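Local coordinates for protein branched-chain alpha-ketoacid decarboxylase (Lactococcus lactis, PDB 2VBF) that probably decarboxylates branched-chain and aromatic alpha-keto acids to aldehydes, using thiamine diphosphate and a magnesium ion as cofactors, at residues L389-E394 against E534-V539; G436-I439 against R445-L448. All coordinates share one frame; numbering follows the deposited sequence.

Interaction 1. Residues L389-E394 against E534-V539; sequences LTQSNE and EAQADV
Gln-536 lays its side-chain amide against that of Gln-391: the two planes are 5° apart and Gln-391 CD lies 4.0 Å from Gln-536 CD, so the flat groups are stacked. The contact lies in the alpha/beta C-terminal thiamine diphosphate-binding domain, beside its six-stranded parallel sheet, where the last turn of helix 525-537 meets the loop that carries the chain from helix 379-389 into strand 394-398. One side chain reaches out from the helix and the other from the loop, and they overlap far enough that Gln-391 NE2 comes 3.6 Å from Gln-536 CB. Gln-391 runs straight out from CG, whereas Gln-536 bends at its second torsion (chi2 -79°), which turns its amide into the loop and brings NE2 to 3.6 Å from Leu-389 O. Gln-536 supplies more than half of the 153 Å² buried here, and Gln-391 remains exposed.

The Glu-394 carboxylate lies nearly coplanar with the Gln-536 amide, their planes 8° apart. A hydrogen bond is modelled from Gln-536 NE2 to Glu-394 OE2, but its length of 2.3 Å makes it doubtful in detail. Glu-394 OE2 also lies 2.8 Å from Gln-536 OE1, a pairing of two acceptors.

Beyond the two segments, Leu-447 of strand 445-451 touches Thr-390, Glu-394 and Gln-536, and Leu-389 packs on Val-529 and Met-532 of helix 525-537. The loop turns so that the extended Glu-394 side chain reaches back, and its OE1 accepts the backbone N-H of Gln-391 at 2.7 Å, although the position of that oxygen is less certain.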
ATOM      1  N   LEU A 389     -26.339 -23.371   3.209  1.00 26.18           N
ATOM      2  CA  LEU A 389     -27.113 -22.155   3.442  1.00 26.84           C
ATOM      3  C   LEU A 389     -26.901 -21.048   2.422  1.00 27.58           C
ATOM      4  O   LEU A 389     -27.622 -20.050   2.459  1.00 28.96           O
ATOM      5  CB  LEU A 389     -26.829 -21.610   4.843  1.00 27.30           C
ATOM      6  CG  LEU A 389     -27.330 -22.491   5.983  1.00 27.41           C
ATOM      7  CD1 LEU A 389     -26.745 -22.001   7.298  1.00 27.88           C
ATOM      8  CD2 LEU A 389     -28.869 -22.498   6.010  1.00 28.21           C
ATOM      9  N   THR A 390     -25.918 -21.186   1.532  1.00 27.47           N
ATOM     10  CA  THR A 390     -25.734 -20.200   0.468  1.00 26.40           C
ATOM     11  C   THR A 390     -26.871 -20.392  -0.535  1.00 25.78           C
ATOM     12  O   THR A 390     -27.318 -21.521  -0.773  1.00 26.76           O
ATOM     13  CB  THR A 390     -24.333 -20.293  -0.199  1.00 27.20           C
ATOM     14  OG1 THR A 390     -23.341 -19.786   0.704  1.00 28.83           O
ATOM     15  CG2 THR A 390     -24.264 -19.465  -1.461  1.00 27.18           C
ATOM     16  N   GLN A 391     -27.360 -19.274  -1.068  1.00 24.19           N
ATOM     17  CA  GLN A 391     -28.500 -19.250  -1.979  1.00 22.96           C
ATOM     18  C   GLN A 391     -28.080 -18.945  -3.419  1.00 22.04           C
ATOM     19  O   GLN A 391     -26.920 -18.626  -3.700  1.00 19.98           O
ATOM     20  CB  GLN A 391     -29.496 -18.175  -1.511  1.00 23.44           C
ATOM     21  CG  GLN A 391     -30.062 -18.426  -0.117  1.00 25.46           C
ATOM     22  CD  GLN A 391     -30.887 -17.265   0.428  1.00 25.56           C
ATOM     23  OE1 GLN A 391     -31.123 -16.264  -0.251  1.00 27.35           O
ATOM     24  NE2 GLN A 391     -31.341 -17.407   1.672  1.00 28.37           N
ATOM     25  N   SER A 392     -29.036 -19.058  -4.332  1.00 19.27           N
ATOM     26  CA  SER A 392     -28.851 -18.588  -5.703  0.50 19.43           C
ATOM     27  C   SER A 392     -28.661 -17.066  -5.742  1.00 18.13           C
ATOM     28  O   SER A 392     -29.052 -16.353  -4.805  1.00 18.32           O
ATOM     29  CB  SER A 392     -30.062 -18.970  -6.553  0.50 19.54           C
ATOM     30  OG  SER A 392     -31.237 -18.374  -6.033  0.50 19.38           O
ATOM     31  N   ASN A 393     -28.075 -16.574  -6.834  1.00 17.68           N
ATOM     32  CA  ASN A 393     -27.804 -15.149  -7.042  1.00 18.43           C
ATOM     33  C   ASN A 393     -27.017 -14.509  -5.889  1.00 18.03           C
ATOM     34  O   ASN A 393     -27.327 -13.403  -5.449  1.00 18.33           O
ATOM     35  CB  ASN A 393     -29.108 -14.368  -7.302  1.00 20.30           C
ATOM     36  CG  ASN A 393     -28.867 -12.966  -7.927  1.00 21.32           C
ATOM     37  OD1 ASN A 393     -27.916 -12.744  -8.697  1.00 24.36           O
ATOM     38  ND2 ASN A 393     -29.750 -12.028  -7.604  1.00 26.15           N
ATOM     39  N   GLU A 394     -26.018 -15.223  -5.390  1.00 15.79           N
ATOM     40  CA  GLU A 394     -25.071 -14.667  -4.409  1.00 16.56           C
ATOM     41  C   GLU A 394     -23.664 -14.689  -4.960  1.00 15.19           C
ATOM     42  O   GLU A 394     -23.366 -15.442  -5.884  1.00 14.22           O
ATOM     43  CB  GLU A 394     -25.074 -15.481  -3.117  1.00 17.35           C
ATOM     44  CG  GLU A 394     -26.348 -15.381  -2.325  1.00 19.99           C
ATOM     45  CD  GLU A 394     -26.297 -16.177  -1.030  1.00 19.45           C
ATOM     46  OE1 GLU A 394     -25.596 -17.211  -0.954  1.00 24.54           O
ATOM     47  OE2 GLU A 394     -26.976 -15.779  -0.091  1.00 24.88           O
ATOM     48  N   GLU A 534     -30.837 -15.194   9.580  1.00 23.63           N
ATOM     49  CA  GLU A 534     -31.215 -13.831   9.954  1.00 23.57           C
ATOM     50  C   GLU A 534     -30.641 -12.855   8.927  1.00 22.74           C
ATOM     51  O   GLU A 534     -31.365 -12.021   8.370  1.00 22.87           O
ATOM     52  CB  GLU A 534     -30.677 -13.542  11.366  1.00 24.61           C
ATOM     53  CG  GLU A 534     -30.971 -12.170  11.963  1.00 25.25           C
ATOM     54  CD  GLU A 534     -30.204 -11.925  13.270  1.00 27.09           C
ATOM     55  OE1 GLU A 534     -29.487 -12.844  13.729  1.00 29.54           O
ATOM     56  OE2 GLU A 534     -30.313 -10.815  13.830  1.00 29.49           O
ATOM     57  N   ALA A 535     -29.339 -12.979   8.673  1.00 21.13           N
ATOM     58  CA  ALA A 535     -28.639 -12.121   7.701  1.00 21.50           C
ATOM     59  C   ALA A 535     -29.242 -12.246   6.301  1.00 20.95           C
ATOM     60  O   ALA A 535     -29.604 -11.234   5.683  1.00 21.03           O
ATOM     61  CB  ALA A 535     -27.140 -12.461   7.669  1.00 20.67           C
ATOM     62  N   GLN A 536     -29.378 -13.478   5.817  1.00 21.03           N
ATOM     63  CA  GLN A 536     -29.941 -13.734   4.481  1.00 22.20           C
ATOM     64  C   GLN A 536     -31.352 -13.176   4.290  1.00 21.53           C
ATOM     65  O   GLN A 536     -31.692 -12.671   3.222  1.00 21.91           O
ATOM     66  CB  GLN A 536     -29.962 -15.232   4.199  1.00 22.30           C
ATOM     67  CG  GLN A 536     -28.591 -15.816   4.006  1.00 23.31           C
ATOM     68  CD  GLN A 536     -28.037 -15.541   2.636  1.00 25.15           C
ATOM     69  OE1 GLN A 536     -28.319 -14.506   2.027  1.00 27.69           O
ATOM     70  NE2 GLN A 536     -27.233 -16.468   2.137  1.00 25.90           N
ATOM     71  N   ALA A 537     -32.168 -13.281   5.332  1.00 22.39           N
ATOM     72  CA  ALA A 537     -33.539 -12.758   5.305  1.00 22.80           C
ATOM     73  C   ALA A 537     -33.577 -11.237   5.211  1.00 23.36           C
ATOM     74  O   ALA A 537     -34.397 -10.672   4.490  1.00 24.90           O
ATOM     75  CB  ALA A 537     -34.298 -13.228   6.548  1.00 22.61           C
ATOM     76  N   ASP A 538     -32.672 -10.579   5.931  1.00 21.32           N
ATOM     77  CA  ASP A 538     -32.664  -9.128   6.058  1.00 20.66           C
ATOM     78  C   ASP A 538     -31.750  -8.526   4.992  1.00 20.80           C
ATOM     79  O   ASP A 538     -30.571  -8.274   5.234  1.00 21.77           O
ATOM     80  CB  ASP A 538     -32.202  -8.763   7.474  1.00 21.26           C
ATOM     81  CG  ASP A 538     -32.140  -7.271   7.728  1.00 20.56           C
ATOM     82  OD1 ASP A 538     -32.703  -6.460   6.960  1.00 18.93           O
ATOM     83  OD2 ASP A 538     -31.498  -6.908   8.731  1.00 21.22           O
ATOM     84  N   VAL A 539     -32.313  -8.290   3.813  1.00 19.45           N
ATOM     85  CA  VAL A 539     -31.547  -7.780   2.662  1.00 19.42           C
ATOM     86  C   VAL A 539     -31.218  -6.279   2.729  1.00 19.40           C
ATOM     87  O   VAL A 539     -30.447  -5.776   1.908  1.00 20.22           O
ATOM     88  CB  VAL A 539     -32.284  -8.075   1.325  1.00 19.68           C
ATOM     89  CG1 VAL A 539     -32.549  -9.563   1.177  1.00 19.97           C
ATOM     90  CG2 VAL A 539     -33.591  -7.264   1.233  1.00 21.95           C
TER

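Interaction 2. Residues G436-I439 against R445-L448; sequences GSQI and RHLL
A beta-alpha-beta crossover of the C-terminal thiamine diphosphate-binding domain supplies this contact: helix 430-440 runs between the parallel strands 417-419 and 445-451 and packs its last turns on the strand that follows it. His-446 points from that strand toward the helix, with its CA 6.1 Å from the CA of Gln-438. Its imidazole is held at an edge and over a face. In the ring plane, NE2 makes a 2.7 Å hydrogen bond with Ser-437 OG, whose hydroxyl also bonds Thr-85 OG1. Over the face, Gln-438 CB stands 4.0 Å from the centroid of the His-446 ring and 15° off its normal, a CH-pi contact.

Gln-438 also grips the strand backbone. With CG anti to its own N (chi1 -178°) and a bend at the next torsion, the side chain swings round so that OE1 accepts the backbone N-H of His-446 at 3.0 Å; the donor is tilted 32° from the carbonyl plane. Ser-444 O, just before the strand, bonds both Gln-438 NE2 and His-446 ND1, so each ring nitrogen has a partner. A phenylalanine in place of His-446 would probably leave Ser-437 OG and Ser-444 O without their ring partner. The ring's CE1 also lies near the helix backbone, 3.6 Å from Ser-437 O.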
ATOM      1  N   GLY A 436     -16.393  -3.564  -3.732  1.00 10.67           N
ATOM      2  CA  GLY A 436     -16.408  -3.131  -5.137  1.00  9.69           C
ATOM      3  C   GLY A 436     -17.337  -3.966  -6.006  1.00 12.09           C
ATOM      4  O   GLY A 436     -18.117  -3.442  -6.805  1.00 11.81           O
ATOM      5  N   SER A 437     -17.234  -5.275  -5.855  1.00 11.80           N
ATOM      6  CA  SER A 437     -18.084  -6.216  -6.567  1.00 11.79           C
ATOM      7  C   SER A 437     -19.558  -6.026  -6.167  1.00 12.69           C
ATOM      8  O   SER A 437     -20.444  -6.054  -7.022  1.00 12.28           O
ATOM      9  CB  SER A 437     -17.627  -7.646  -6.294  1.00 11.90           C
ATOM     10  OG  SER A 437     -18.402  -8.584  -7.023  1.00 12.13           O
ATOM     11  N   GLN A 438     -19.816  -5.810  -4.882  1.00 11.62           N
ATOM     12  CA  GLN A 438     -21.180  -5.555  -4.396  1.00 13.14           C
ATOM     13  C   GLN A 438     -21.800  -4.297  -4.997  1.00 13.62           C
ATOM     14  O   GLN A 438     -23.001  -4.287  -5.293  1.00 13.21           O
ATOM     15  CB  GLN A 438     -21.207  -5.475  -2.868  1.00 14.59           C
ATOM     16  CG  GLN A 438     -22.588  -5.265  -2.253  1.00 12.83           C
ATOM     17  CD  GLN A 438     -23.557  -6.401  -2.541  1.00 14.08           C
ATOM     18  OE1 GLN A 438     -23.700  -7.316  -1.734  1.00 14.51           O
ATOM     19  NE2 GLN A 438     -24.220  -6.345  -3.704  1.00 12.58           N
ATOM     20  N   ILE A 439     -20.991  -3.245  -5.158  1.00 12.53           N
ATOM     21  CA  ILE A 439     -21.401  -2.002  -5.821  1.00 13.46           C
ATOM     22  C   ILE A 439     -21.697  -2.281  -7.298  1.00 13.98           C
ATOM     23  O   ILE A 439     -22.686  -1.776  -7.852  1.00 14.52           O
ATOM     24  CB  ILE A 439     -20.310  -0.907  -5.672  1.00 12.53           C
ATOM     25  CG1 ILE A 439     -20.253  -0.417  -4.217  1.00 13.68           C
ATOM     26  CG2 ILE A 439     -20.569   0.269  -6.625  1.00 13.39           C
ATOM     27  CD1 ILE A 439     -18.990   0.370  -3.841  1.00 13.29           C
ATOM     28  N   ARG A 445     -26.237 -10.694  -3.729  1.00 16.75           N
ATOM     29  CA  ARG A 445     -25.855 -10.550  -2.317  1.00 15.56           C
ATOM     30  C   ARG A 445     -24.467 -11.137  -2.118  1.00 13.65           C
ATOM     31  O   ARG A 445     -24.252 -12.318  -2.357  1.00 13.38           O
ATOM     32  CB  ARG A 445     -26.843 -11.248  -1.370  1.00 18.03           C
ATOM     33  CG  ARG A 445     -26.668 -10.905   0.137  1.00 18.55           C
ATOM     34  CD  ARG A 445     -27.578  -9.768   0.530  1.00 19.56           C
ATOM     35  NE  ARG A 445     -27.314  -9.166   1.841  1.00 17.26           N
ATOM     36  CZ  ARG A 445     -28.030  -9.376   2.946  1.00 18.96           C
ATOM     37  NH1 ARG A 445     -29.039 -10.244   2.957  1.00 16.62           N
ATOM     38  NH2 ARG A 445     -27.727  -8.725   4.064  1.00 17.66           N
ATOM     39  N   HIS A 446     -23.552 -10.302  -1.643  1.00 14.00           N
ATOM     40  CA  HIS A 446     -22.188 -10.719  -1.368  1.00 14.00           C
ATOM     41  C   HIS A 446     -22.004 -11.227   0.052  1.00 13.95           C
ATOM     42  O   HIS A 446     -22.412 -10.567   1.025  1.00 15.00           O
ATOM     43  CB  HIS A 446     -21.214  -9.585  -1.666  1.00 13.87           C
ATOM     44  CG  HIS A 446     -20.995  -9.371  -3.130  1.00 13.87           C
ATOM     45  ND1 HIS A 446     -22.039  -9.152  -4.009  1.00 13.21           N
ATOM     46  CD2 HIS A 446     -19.862  -9.345  -3.873  1.00 13.92           C
ATOM     47  CE1 HIS A 446     -21.552  -8.997  -5.231  1.00 13.02           C
ATOM     48  NE2 HIS A 446     -20.235  -9.126  -5.177  1.00 13.61           N
ATOM     49  N   LEU A 447     -21.389 -12.398   0.134  1.00 13.68           N
ATOM     50  CA  LEU A 447     -20.978 -13.025   1.371  1.00 13.36           C
ATOM     51  C   LEU A 447     -19.450 -13.066   1.379  1.00 13.09           C
ATOM     52  O   LEU A 447     -18.842 -13.705   0.518  1.00 13.17           O
ATOM     53  CB  LEU A 447     -21.537 -14.444   1.455  1.00 15.27           C
ATOM     54  CG  LEU A 447     -23.017 -14.576   1.861  1.00 14.64           C
ATOM     55  CD1 LEU A 447     -23.965 -13.995   0.817  1.00 17.93           C
ATOM     56  CD2 LEU A 447     -23.333 -16.026   2.121  1.00 17.19           C
ATOM     57  N   LEU A 448     -18.848 -12.349   2.332  1.00 12.22           N
ATOM     58  CA  LEU A 448     -17.390 -12.287   2.505  1.00 12.40           C
ATOM     59  C   LEU A 448     -16.914 -13.153   3.658  1.00 12.08           C
ATOM     60  O   LEU A 448     -17.435 -13.052   4.762  1.00 13.51           O
ATOM     61  CB  LEU A 448     -16.951 -10.849   2.781  1.00 12.17           C
ATOM     62  CG  LEU A 448     -15.474 -10.614   3.120  1.00 10.84           C
ATOM     63  CD1 LEU A 448     -14.582 -11.010   1.929  1.00 12.19           C
ATOM     64  CD2 LEU A 448     -15.233  -9.182   3.539  1.00 12.99           C
TER

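Both contacts lean on strand 445-451 of the same parallel sheet, but from opposite faces: His-446 points to helix 430-440 in interaction 2, while the next residue, Leu-447, packs against Glu-394 and Gln-536 of interaction 1. Interaction 2 lies nearer the chain centre, about 11 Å against about 21 Å between centres. Exposure separates them too: Ser-437, Gln-438 and His-446 are all buried, a ring and hydroxyl locked by hydrogen bonds, whereas interaction 1 sets buried Glu-394 and Gln-536 beside an exposed Gln-391 in stacked amides. Arg-445 joins them directly, its NH1 lying 3.0 Å from Ala-535 O in a probable hydrogen bond while its NE bonds Asn-471 O.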